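Local coordinates for PHOX (Pseudomonas fluorescens, PDB 4A9V), which hydrolyses phosphate monoesters as an alkaline phosphatase of the PhoX family, a beta-propeller enzyme that uses a complex iron-calcium cofactor, at residues 321-326 and 347-352; 353-358 and 375-380; 452-457 and 472-477; 424-429 and 500-505. One frame throughout, in Å; residues are numbered along the deposited sequence.

Contact 1 (321-326 and 347-352). With EDO (1,2-ethanediol), chain H.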
loop_
_atom_site.group_PDB
_atom_site.type_symbol
_atom_site.label_atom_id
_atom_site.label_comp_id
_atom_site.label_asym_id
_atom_site.label_seq_id
_atom_site.Cartn_x
_atom_site.Cartn_y
_atom_site.Cartn_z
ATOM N N HIS A 321 -7.503 -13.354 -16.332
ATOM C CA HIS A 321 -8.861 -13.699 -16.745
ATOM C C HIS A 321 -9.735 -13.687 -15.535
ATOM O O HIS A 321 -9.390 -14.265 -14.508
ATOM C CB HIS A 321 -8.892 -15.087 -17.386
ATOM C CG HIS A 321 -7.904 -15.263 -18.505
ATOM N ND1 HIS A 321 -8.098 -14.735 -19.728
ATOM C CD2 HIS A 321 -6.636 -15.832 -18.516
ATOM C CE1 HIS A 321 -7.025 -14.993 -20.498
ATOM N NE2 HIS A 321 -6.124 -15.649 -19.750
ATOM N N GLY A 322 -10.894 -13.050 -15.659
ATOM C CA GLY A 322 -11.838 -12.950 -14.559
ATOM C C GLY A 322 -12.672 -11.699 -14.682
ATOM O O GLY A 322 -12.976 -11.258 -15.787
ATOM N N THR A 323 -13.209 -11.267 -13.550
ATOM C CA THR A 323 -14.156 -10.169 -13.514
ATOM C C THR A 323 -13.747 -9.173 -12.437
ATOM O O THR A 323 -13.489 -9.559 -11.297
ATOM C CB THR A 323 -15.579 -10.667 -13.212
ATOM O OG1 THR A 323 -15.894 -11.770 -14.071
ATOM C CG2 THR A 323 -16.586 -9.556 -13.424
ATOM N N LEU A 324 -13.724 -7.896 -12.816
ATOM C CA LEU A 324 -13.493 -6.786 -11.888
ATOM C C LEU A 324 -14.821 -6.156 -11.495
ATOM O O LEU A 324 -15.665 -5.891 -12.350
ATOM C CB LEU A 324 -12.580 -5.747 -12.546
ATOM C CG LEU A 324 -12.152 -4.568 -11.670
ATOM C CD1 LEU A 324 -11.262 -5.020 -10.523
ATOM C CD2 LEU A 324 -11.455 -3.524 -12.522
ATOM N N TYR A 325 -15.005 -5.988 -10.186
ATOM C CA TYR A 325 -16.193 -5.381 -9.596
ATOM C C TYR A 325 -15.798 -4.133 -8.823
ATOM O O TYR A 325 -14.659 -3.992 -8.385
ATOM C CB TYR A 325 -16.850 -6.356 -8.619
ATOM C CG TYR A 325 -17.295 -7.663 -9.230
ATOM C CD1 TYR A 325 -16.430 -8.751 -9.314
ATOM C CD2 TYR A 325 -18.612 -7.849 -9.618
ATOM C CE1 TYR A 325 -16.855 -9.965 -9.820
ATOM C CE2 TYR A 325 -19.042 -9.053 -10.139
ATOM C CZ TYR A 325 -18.156 -10.101 -10.254
ATOM O OH TYR A 325 -18.571 -11.298 -10.792
ATOM N N VAL A 326 -16.794 -3.301 -8.540
ATOM C CA VAL A 326 -16.621 -2.137 -7.683
ATOM C C VAL A 326 -17.781 -2.082 -6.683
ATOM O O VAL A 326 -18.868 -2.586 -6.961
ATOM C CB VAL A 326 -16.524 -0.847 -8.526
ATOM C CG1 VAL A 326 -17.858 -0.506 -9.179
ATOM C CG2 VAL A 326 -15.999 0.308 -7.684
ATOM N N GLU A 347 -20.331 -5.277 -11.501
ATOM C CA GLU A 347 -19.373 -5.700 -12.513
ATOM C C GLU A 347 -18.942 -4.555 -13.436
ATOM O O GLU A 347 -19.780 -3.814 -13.958
ATOM C CB GLU A 347 -20.060 -6.789 -13.330
ATOM C CG GLU A 347 -19.221 -7.528 -14.335
ATOM C CD GLU A 347 -20.028 -8.603 -15.036
ATOM O OE1 GLU A 347 -21.014 -9.098 -14.438
ATOM O OE2 GLU A 347 -19.500 -9.150 -16.005
ATOM N N LEU A 348 -17.644 -4.482 -13.718
ATOM C CA LEU A 348 -17.102 -3.568 -14.707
ATOM C C LEU A 348 -16.743 -4.358 -15.958
ATOM O O LEU A 348 -15.618 -4.843 -16.125
ATOM C CB LEU A 348 -15.876 -2.852 -14.142
ATOM C CG LEU A 348 -16.134 -2.074 -12.850
ATOM C CD1 LEU A 348 -14.862 -1.376 -12.400
ATOM C CD2 LEU A 348 -17.271 -1.078 -13.011
ATOM N N THR A 349 -17.743 -4.508 -16.817
ATOM C CA THR A 349 -17.663 -5.367 -17.989
ATOM C C THR A 349 -18.264 -4.630 -19.174
ATOM O O THR A 349 -19.408 -4.193 -19.121
ATOM C CB THR A 349 -18.443 -6.671 -17.754
ATOM O OG1 THR A 349 -17.792 -7.421 -16.720
ATOM C CG2 THR A 349 -18.520 -7.513 -19.029
ATOM N N HIS A 350 -17.492 -4.490 -20.241
ATOM C CA HIS A 350 -17.989 -3.852 -21.441
ATOM C C HIS A 350 -19.238 -4.542 -21.915
ATOM O O HIS A 350 -19.268 -5.767 -22.039
ATOM C CB HIS A 350 -16.929 -3.888 -22.525
ATOM C CG HIS A 350 -17.274 -3.054 -23.722
ATOM N ND1 HIS A 350 -18.002 -3.538 -24.744
ATOM C CD2 HIS A 350 -17.141 -1.689 -23.947
ATOM C CE1 HIS A 350 -18.204 -2.560 -25.645
ATOM N NE2 HIS A 350 -17.652 -1.432 -25.167
ATOM N N GLY A 351 -20.290 -3.760 -22.146
ATOM C CA GLY A 351 -21.576 -4.300 -22.584
ATOM C C GLY A 351 -22.587 -4.511 -21.466
ATOM O O GLY A 351 -23.685 -5.010 -21.712
ATOM N N LYS A 352 -22.165 -4.291 -20.226
ATOM C CA LYS A 352 -23.045 -4.456 -19.068
ATOM C C LYS A 352 -23.129 -3.163 -18.253
ATOM O O LYS A 352 -22.188 -2.377 -18.230
ATOM C CB LYS A 352 -22.539 -5.592 -18.177
ATOM C CG LYS A 352 -22.640 -6.979 -18.792
ATOM C CD LYS A 352 -22.382 -8.048 -17.743
ATOM C CE LYS A 352 -22.580 -9.450 -18.294
ATOM N NZ LYS A 352 -22.179 -10.482 -17.298
HETATM C C1 EDO H . -10.743 -10.436 -17.953
HETATM O O1 EDO H . -11.260 -11.743 -18.272
HETATM C C2 EDO H . -11.748 -9.371 -18.385
HETATM O O2 EDO H . -11.285 -8.053 -18.054
HETATM O O HOH W 1 -13.999 -7.095 -15.538
#

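Contact 2 (353-358 and 375-380)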
loop_
_atom_site.group_PDB
_atom_site.type_symbol
_atom_site.label_atom_id
_atom_site.label_comp_id
_atom_site.label_asym_id
_atom_site.label_seq_id
_atom_site.Cartn_x
_atom_site.Cartn_y
_atom_site.Cartn_z
ATOM N N ASN A 353 -24.221 -2.998 -17.512
ATOM C CA ASN A 353 -24.346 -1.921 -16.527
ATOM C C ASN A 353 -24.099 -0.543 -17.140
ATOM O O ASN A 353 -23.732 0.403 -16.446
ATOM C CB ASN A 353 -23.391 -2.151 -15.349
ATOM C CG ASN A 353 -23.749 -3.380 -14.542
ATOM O OD1 ASN A 353 -24.932 -3.675 -14.332
ATOM N ND2 ASN A 353 -22.732 -4.080 -14.040
ATOM N N GLY A 354 -24.424 -0.407 -18.421
ATOM C CA GLY A 354 -24.344 0.886 -19.096
ATOM C C GLY A 354 -22.938 1.283 -19.511
ATOM O O GLY A 354 -22.711 2.415 -19.945
ATOM N N ILE A 355 -22.016 0.326 -19.462
ATOM C CA ILE A 355 -20.647 0.537 -19.903
ATOM C C ILE A 355 -20.520 0.121 -21.369
ATOM O O ILE A 355 -20.536 -1.066 -21.693
ATOM C CB ILE A 355 -19.662 -0.297 -19.066
ATOM C CG1 ILE A 355 -19.760 0.068 -17.583
ATOM C CG2 ILE A 355 -18.241 -0.115 -19.565
ATOM C CD1 ILE A 355 -19.041 -0.917 -16.692
ATOM N N ASP A 356 -20.410 1.104 -22.256
ATOM C CA ASP A 356 -20.399 0.836 -23.687
ATOM C C ASP A 356 -19.946 2.090 -24.429
ATOM O O ASP A 356 -19.464 3.044 -23.816
ATOM C CB ASP A 356 -21.788 0.394 -24.164
ATOM C CG ASP A 356 -22.865 1.408 -23.847
ATOM O OD1 ASP A 356 -22.554 2.616 -23.813
ATOM O OD2 ASP A 356 -24.025 0.999 -23.632
ATOM N N ALA A 357 -19.999 2.049 -25.753
ATOM C CA ALA A 357 -19.482 3.152 -26.542
ATOM C C ALA A 357 -20.186 4.460 -26.181
ATOM O O ALA A 357 -19.555 5.517 -26.140
ATOM C CB ALA A 357 -19.630 2.854 -28.027
ATOM N N SER A 358 -21.468 4.377 -25.831
ATOM C CA SER A 358 -22.252 5.576 -25.536
ATOM C C SER A 358 -21.791 6.249 -24.243
ATOM O O SER A 358 -22.020 7.441 -24.045
ATOM C CB SER A 358 -23.746 5.242 -25.449
ATOM O OG SER A 358 -24.059 4.566 -24.243
ATOM N N ALA A 375 -16.407 2.773 -13.173
ATOM C CA ALA A 375 -17.010 2.618 -11.859
ATOM C C ALA A 375 -17.983 3.766 -11.545
ATOM O O ALA A 375 -19.011 3.560 -10.902
ATOM C CB ALA A 375 -15.922 2.525 -10.801
ATOM N N SER A 376 -17.687 4.970 -12.020
ATOM C CA SER A 376 -18.639 6.063 -11.879
ATOM C C SER A 376 -19.918 5.793 -12.671
ATOM O O SER A 376 -21.015 6.056 -12.192
ATOM C CB SER A 376 -18.021 7.389 -12.316
ATOM O OG SER A 376 -17.017 7.815 -11.410
ATOM N N VAL A 377 -19.779 5.258 -13.880
ATOM C CA VAL A 377 -20.954 4.956 -14.702
ATOM C C VAL A 377 -21.909 4.016 -13.963
ATOM O O VAL A 377 -23.126 4.189 -14.015
ATOM C CB VAL A 377 -20.555 4.350 -16.065
ATOM C CG1 VAL A 377 -21.766 3.764 -16.780
ATOM C CG2 VAL A 377 -19.902 5.407 -16.932
ATOM N N VAL A 378 -21.369 3.025 -13.260
ATOM C CA VAL A 378 -22.220 2.023 -12.621
ATOM C C VAL A 378 -22.648 2.408 -11.206
ATOM O O VAL A 378 -23.376 1.668 -10.561
ATOM C CB VAL A 378 -21.573 0.620 -12.592
ATOM C CG1 VAL A 378 -21.086 0.227 -13.974
ATOM C CG2 VAL A 378 -20.450 0.545 -11.566
ATOM N N GLY A 379 -22.241 3.589 -10.749
ATOM C CA GLY A 379 -22.722 4.126 -9.475
ATOM C C GLY A 379 -22.045 3.532 -8.249
ATOM O O GLY A 379 -22.680 3.341 -7.211
ATOM N N ALA A 380 -20.729 3.365 -8.323
ATOM C CA ALA A 380 -19.948 3.025 -7.140
ATOM C C ALA A 380 -20.077 4.120 -6.075
ATOM O O ALA A 380 -20.277 5.297 -6.394
ATOM C CB ALA A 380 -18.494 2.824 -7.537
HETATM O O HOH W 2 -25.117 2.534 -15.326
#

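Contact 3 (452-457 and 472-477)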
loop_
_atom_site.group_PDB
_atom_site.type_symbol
_atom_site.label_atom_id
_atom_site.label_comp_id
_atom_site.label_asym_id
_atom_site.label_seq_id
_atom_site.Cartn_x
_atom_site.Cartn_y
_atom_site.Cartn_z
ATOM N N ALA A 452 -12.146 6.616 14.107
ATOM C CA ALA A 452 -11.092 7.292 14.841
ATOM C C ALA A 452 -11.539 8.694 15.227
ATOM O O ALA A 452 -12.371 9.306 14.560
ATOM C CB ALA A 452 -9.816 7.337 14.015
ATOM N N GLY A 453 -10.980 9.198 16.317
ATOM C CA GLY A 453 -11.302 10.535 16.771
ATOM C C GLY A 453 -10.439 10.937 17.943
ATOM O O GLY A 453 -9.542 10.201 18.358
ATOM N N ASN A 454 -10.717 12.119 18.473
ATOM C CA ASN A 454 -9.978 12.632 19.612
ATOM C C ASN A 454 -10.942 12.987 20.735
ATOM O O ASN A 454 -11.485 14.088 20.770
ATOM C CB ASN A 454 -9.160 13.867 19.226
ATOM C CG ASN A 454 -8.168 14.258 20.304
ATOM O OD1 ASN A 454 -8.457 14.128 21.500
ATOM N ND2 ASN A 454 -6.976 14.673 19.894
ATOM N N PRO A 455 -11.208 12.032 21.631
ATOM C CA PRO A 455 -12.173 12.265 22.703
ATOM C C PRO A 455 -11.637 13.165 23.815
ATOM O O PRO A 455 -12.406 13.587 24.670
ATOM C CB PRO A 455 -12.455 10.860 23.242
ATOM C CG PRO A 455 -11.255 10.058 22.870
ATOM C CD PRO A 455 -10.798 10.618 21.555
ATOM N N SER A 456 -10.359 13.524 23.757
ATOM C CA SER A 456 -9.813 14.524 24.672
ATOM C C SER A 456 -10.189 15.940 24.238
ATOM O O SER A 456 -10.540 16.780 25.065
ATOM C CB SER A 456 -8.294 14.389 24.766
ATOM O OG SER A 456 -7.938 13.243 25.512
ATOM N N VAL A 457 -10.196 16.165 22.930
ATOM C CA VAL A 457 -10.406 17.491 22.367
ATOM C C VAL A 457 -11.874 17.683 21.976
ATOM O O VAL A 457 -12.404 18.789 22.068
ATOM C CB VAL A 457 -9.500 17.694 21.139
ATOM C CG1 VAL A 457 -9.815 19.011 20.451
ATOM C CG2 VAL A 457 -8.030 17.623 21.538
ATOM N N GLN A 472 -6.668 7.401 26.017
ATOM C CA GLN A 472 -5.423 6.652 26.129
ATOM C C GLN A 472 -4.932 6.101 24.789
ATOM O O GLN A 472 -3.736 6.172 24.515
ATOM C CB GLN A 472 -5.536 5.532 27.162
ATOM C CG GLN A 472 -4.175 4.952 27.547
ATOM C CD GLN A 472 -3.557 4.070 26.466
ATOM O OE1 GLN A 472 -4.265 3.395 25.716
ATOM N NE2 GLN A 472 -2.233 3.988 26.454
ATOM N N ASN A 473 -5.833 5.564 23.962
ATOM C CA ASN A 473 -5.428 4.787 22.785
ATOM C C ASN A 473 -5.590 5.513 21.453
ATOM O O ASN A 473 -5.333 4.937 20.398
ATOM C CB ASN A 473 -6.162 3.442 22.726
ATOM C CG ASN A 473 -7.611 3.576 22.293
ATOM O OD1 ASN A 473 -8.093 4.676 22.050
ATOM N ND2 ASN A 473 -8.328 2.457 22.257
ATOM N N MET A 474 -5.952 6.788 21.494
ATOM C CA MET A 474 -6.401 7.458 20.286
ATOM C C MET A 474 -5.282 7.658 19.265
ATOM O O MET A 474 -4.109 7.851 19.600
ATOM C CB MET A 474 -7.073 8.785 20.622
ATOM C CG MET A 474 -6.211 9.724 21.431
ATOM S SD MET A 474 -7.091 11.258 21.744
ATOM C CE MET A 474 -5.824 12.160 22.630
ATOM N N PHE A 475 -5.695 7.684 18.002
ATOM C CA PHE A 475 -4.798 7.766 16.854
ATOM C C PHE A 475 -5.553 8.419 15.695
ATOM O O PHE A 475 -6.767 8.613 15.765
ATOM C CB PHE A 475 -4.323 6.364 16.454
ATOM C CG PHE A 475 -5.439 5.430 16.067
ATOM C CD1 PHE A 475 -6.116 4.687 17.032
ATOM C CD2 PHE A 475 -5.837 5.317 14.739
ATOM C CE1 PHE A 475 -7.153 3.845 16.669
ATOM C CE2 PHE A 475 -6.890 4.489 14.383
ATOM C CZ PHE A 475 -7.557 3.762 15.350
ATOM N N ASN A 476 -4.850 8.747 14.624
ATOM C CA ASN A 476 -5.529 9.260 13.440
ATOM C C ASN A 476 -4.955 8.676 12.165
ATOM O O ASN A 476 -3.788 8.264 12.123
ATOM C CB ASN A 476 -5.521 10.796 13.405
ATOM C CG ASN A 476 -4.195 11.372 12.957
ATOM O OD1 ASN A 476 -4.016 11.714 11.785
ATOM N ND2 ASN A 476 -3.271 11.542 13.907
ATOM N N SER A 477 -5.801 8.615 11.139
ATOM C CA SER A 477 -5.409 8.217 9.794
ATOM C C SER A 477 -4.823 6.802 9.765
ATOM O O SER A 477 -3.712 6.581 9.278
ATOM C CB SER A 477 -4.419 9.220 9.209
ATOM O OG SER A 477 -4.955 10.534 9.218
HETATM O O HOH W 3 -8.651 7.672 17.411
#

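Contact 4 (424-429 and 500-505)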
loop_
_atom_site.group_PDB
_atom_site.type_symbol
_atom_site.label_atom_id
_atom_site.label_comp_id
_atom_site.label_asym_id
_atom_site.label_seq_id
_atom_site.Cartn_x
_atom_site.Cartn_y
_atom_site.Cartn_z
ATOM N N ASN A 424 -13.585 15.067 7.362
ATOM C CA ASN A 424 -13.109 13.961 8.167
ATOM C C ASN A 424 -11.580 13.968 8.238
ATOM O O ASN A 424 -10.901 13.708 7.246
ATOM C CB ASN A 424 -13.610 12.673 7.514
ATOM C CG ASN A 424 -13.063 11.419 8.162
ATOM O OD1 ASN A 424 -12.643 11.428 9.322
ATOM N ND2 ASN A 424 -13.149 10.304 7.437
ATOM N N VAL A 425 -11.048 14.347 9.397
ATOM C CA VAL A 425 -9.606 14.423 9.578
ATOM C C VAL A 425 -9.008 13.195 10.263
ATOM O O VAL A 425 -7.786 13.089 10.364
ATOM C CB VAL A 425 -9.187 15.707 10.331
ATOM C CG1 VAL A 425 -9.710 16.941 9.609
ATOM C CG2 VAL A 425 -9.656 15.683 11.777
ATOM N N TYR A 426 -9.855 12.282 10.737
ATOM C CA TYR A 426 -9.378 11.169 11.563
ATOM C C TYR A 426 -9.418 9.797 10.896
ATOM O O TYR A 426 -8.597 8.944 11.213
ATOM C CB TYR A 426 -10.146 11.090 12.877
ATOM C CG TYR A 426 -9.993 12.309 13.758
ATOM C CD1 TYR A 426 -8.785 12.596 14.377
ATOM C CD2 TYR A 426 -11.080 13.136 14.029
ATOM C CE1 TYR A 426 -8.656 13.692 15.216
ATOM C CE2 TYR A 426 -10.962 14.221 14.882
ATOM C CZ TYR A 426 -9.761 14.477 15.494
ATOM O OH TYR A 426 -9.672 15.574 16.326
ATOM N N GLY A 427 -10.440 9.547 10.080
ATOM C CA GLY A 427 -10.597 8.248 9.434
ATOM C C GLY A 427 -11.386 7.224 10.230
ATOM O O GLY A 427 -11.896 7.488 11.326
ATOM N N GLN A 428 -11.495 6.040 9.643
ATOM C CA GLN A 428 -12.312 4.975 10.190
ATOM C C GLN A 428 -11.892 3.661 9.524
ATOM O O GLN A 428 -11.165 3.672 8.522
ATOM C CB GLN A 428 -13.818 5.260 9.981
ATOM C CG GLN A 428 -14.275 5.350 8.525
ATOM C CD GLN A 428 -14.322 6.775 7.991
ATOM O OE1 GLN A 428 -13.758 7.695 8.577
ATOM N NE2 GLN A 428 -14.931 6.944 6.824
ATOM N N ILE A 429 -12.245 2.547 10.159
ATOM C CA ILE A 429 -11.990 1.225 9.588
ATOM C C ILE A 429 -13.320 0.546 9.297
ATOM O O ILE A 429 -14.166 0.362 10.190
ATOM C CB ILE A 429 -11.117 0.334 10.493
ATOM C CG1 ILE A 429 -9.798 1.046 10.801
ATOM C CG2 ILE A 429 -10.883 -1.007 9.812
ATOM C CD1 ILE A 429 -8.870 0.269 11.714
ATOM N N ALA A 500 -0.937 18.306 18.257
ATOM C CA ALA A 500 -1.530 19.601 18.574
ATOM C C ALA A 500 -2.897 19.729 17.914
ATOM O O ALA A 500 -3.195 19.038 16.941
ATOM C CB ALA A 500 -0.618 20.727 18.111
ATOM N N GLY A 501 -3.700 20.664 18.409
ATOM C CA GLY A 501 -5.005 20.937 17.820
ATOM C C GLY A 501 -5.898 19.712 17.828
ATOM O O GLY A 501 -6.099 19.091 18.875
ATOM N N ASP A 502 -6.388 19.324 16.654
ATOM C CA ASP A 502 -7.250 18.145 16.537
ATOM C C ASP A 502 -6.511 16.870 16.943
ATOM O O ASP A 502 -7.134 15.844 17.208
ATOM C CB ASP A 502 -7.773 17.981 15.107
ATOM C CG ASP A 502 -8.972 18.861 14.803
ATOM O OD1 ASP A 502 -9.599 19.392 15.745
ATOM O OD2 ASP A 502 -9.372 18.901 13.621
ATOM N N PHE A 503 -5.185 16.937 16.990
ATOM C CA PHE A 503 -4.360 15.750 17.181
ATOM C C PHE A 503 -3.601 15.814 18.502
ATOM O O PHE A 503 -2.737 14.984 18.764
ATOM C CB PHE A 503 -3.398 15.601 16.002
ATOM C CG PHE A 503 -4.078 15.697 14.665
ATOM C CD1 PHE A 503 -4.931 14.687 14.249
ATOM C CD2 PHE A 503 -4.064 16.884 13.951
ATOM C CE1 PHE A 503 -5.669 14.818 13.087
ATOM C CE2 PHE A 503 -4.794 17.020 12.786
ATOM C CZ PHE A 503 -5.624 15.997 12.368
ATOM N N ALA A 504 -4.015 16.714 19.388
ATOM C CA ALA A 504 -3.368 16.829 20.695
ATOM C C ALA A 504 -3.473 15.506 21.439
ATOM O O ALA A 504 -4.572 14.990 21.643
ATOM C CB ALA A 504 -3.996 17.952 21.507
ATOM N N GLY A 505 -2.329 14.983 21.871
ATOM C CA GLY A 505 -2.291 13.741 22.626
ATOM C C GLY A 505 -2.024 12.494 21.802
ATOM O O GLY A 505 -1.882 11.409 22.357
#

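Contact 1 (321-326 and 347-352)
An antiparallel strand pair of the beta-propeller, 322-329 with 340-347, comes apart here as its second strand ends and turns into a loop. The last bridge is Y325 with E347, a non-hydrogen-bonded pair whose CA atoms stand 4.3 Å apart. One residue further on, L348 N donates to L324 O at 2.8 Å; the N-H points almost straight at the oxygen (169°) and lies in the carbonyl plane. Beyond that bond the backbones separate, and a water spans the gap, accepting from L324 N and donating to L348 O. On the face that carries Y325 and E347, the tyrosine ring lies obliquely against its partner, CE2 reaching E347 CB at 4.0 Å. T323 CG2 rests over the rim of one face of that ring. The glutamate chain runs extended across T323, whose CG2 touches E347 CG at 3.4 Å, and its OE2 is met by K352 NZ at 3.3 Å, a salt bridge entering from above the carboxylate plane; K352 ends the type II turn 349-352. On the opposite face L348 joins a small apolar cluster: its CD1 lies 4.0 Å from L324 CD2 and its CD2 lies 3.9 Å from V326 CG1. An ethanediol, probably from the crystallisation liquor, binds the G322 backbone. Strand 296-303 flanks 322-329 through T323 with V302 and Y325 with K300, while helix 364-369 covers L324 with L368 and L348 with V367.

Contact 2 (353-358 and 375-380)
A375, in the last turn of helix 371-377, turns its CB away from the 353-358 loop, and S376 uses OG on R215 instead. The meeting starts at V377. With CG1 anti to its backbone N (chi1 168°), this branch lies against the backbone of the loop, 3.6 Å from G354 O, while V377 O is tied to N353 O by one water that donates to both carbonyls. V378 gives the tightest apolar fit. Its chi1 of -51° sets CG1 beside the backbone N, where the methyl touches N353 CB at 3.6 Å and I355 CD1 at 3.6 Å. No direct hydrogen bond joins the segments, so the join rests on these methyl contacts and the bridging water. At G379 the helix ends in a Schellman motif: phi is positive (79°), G379 N returns to S376 O at 3.1 Å, and A380 N returns to A375 O at 3.1 Å. The asparagine's polar end is engaged elsewhere, its ND2 bonding to E347 O. The helix end thus sits on the propeller sheet, with A375, V378 and A380 all touching V326 of strand 322-329, A375 and A380 also reaching F297 of strand 296-303, and V378 and N353 meeting I346 of strand 340-347.

Contact 3 (452-457 and 472-477)
A thioether pressed end-on against an amide oxygen marks this contact: M474 SD lies 3.2 Å from N454 OD1, and the oxygen sits nearly in line with the far side of the CG-SD bond (CG-SD...OD1 about 165°). That direction is consistent with a chalcogen-type attraction in addition to close packing. The methionine gets there with CG in the crowded position between N and carbonyl carbon (chi1 56°) and an extended chain beyond it. On its way its CB passes G453 O at 3.6 Å, its sulfur borders P455 CD at 3.8 Å, and its CE ends 3.7 Å from S456 OG. The amide of N454 is fixed at both ends. OD1 accepts from V457 N at 3.0 Å, an Asx motif with the donor above the carbonyl plane, while a weaker bond comes from S456 N; ND2 gives its hydrogens to D502 O and A504 O. Between the backbones no direct hydrogen bond forms, but a water accepts from G453 N and F475 N. Further along, A452 CB approaches the F475 ring obliquely, 4.1 Å from CE2. Both segments belong to the connection from strand 443-451 to strand 478-483. Such a crossing from the outer strand of one blade to the inner strand of the next is a hallmark of beta-propellers, and it delivers the calcium ligand D479, its side chain about 9 Å from that of F475.

Contact 4 (424-429 and 500-505)
The single hydrogen bond across this contact runs from Y426 OH to D502 O, 2.7 Å long, in the carbonyl plane and on a lone pair (C=O...O angle 119°). D502 O, also held by N454, thus takes a second donor; the carboxylate takes no part in this, and its OD1 is bound by H458 NE2. Apolar and aromatic contacts lie beside the bond. The Y426 and F503 rings meet obliquely, centroids 5.7 Å apart and planes at 67°, with the two CE1 atoms of Y426 and F503 at 3.8 Å. V425 CG2 sits over the centre of one face of the Y426 ring and also reaches F503 CZ at 4.1 Å. The edge of the F503 ring faces V425 O, in plane, and D502 CB lies over the middle of a face of that ring. Polar bonds within 424-429 shape the turn that presents V425 and Y426: N424 OD1 accepts from Y426 N at 3.2 Å and G427 N at 3.0 Å, the first forming an Asx turn, while N424 ND2 donates to Q428 OE1. Immediately beyond, Q428 and I429 open strand 428-434, which pairs through L402 with strand 398-402 and through V450 with strand 443-451.

Overall arrangement
The four contacts form two pairs. Contacts 1 and 2 adjoin, their centres 10 Å apart, both bordering strands 322-329 and 340-347; contacts 3 and 4, with centres 6 Å apart, adjoin each other, joined by backbone bonds from S477 N to Y426 O and from A452 N to G427 O. Contacts 1 and 4 reach the same sheet, yet their nearest atoms are about 16 Å apart. Contact 3 is the buried one; the others are partly buried, contact 2 having exposed residues among those that touch. Chemistry follows place: strand pairing in contact 1, methyl packing in contact 2, sulfur-oxygen contact in contact 3 and a tyrosine-carbonyl bond in contact 4. Contacts 3 and 4 lie nearer the calcium ligands.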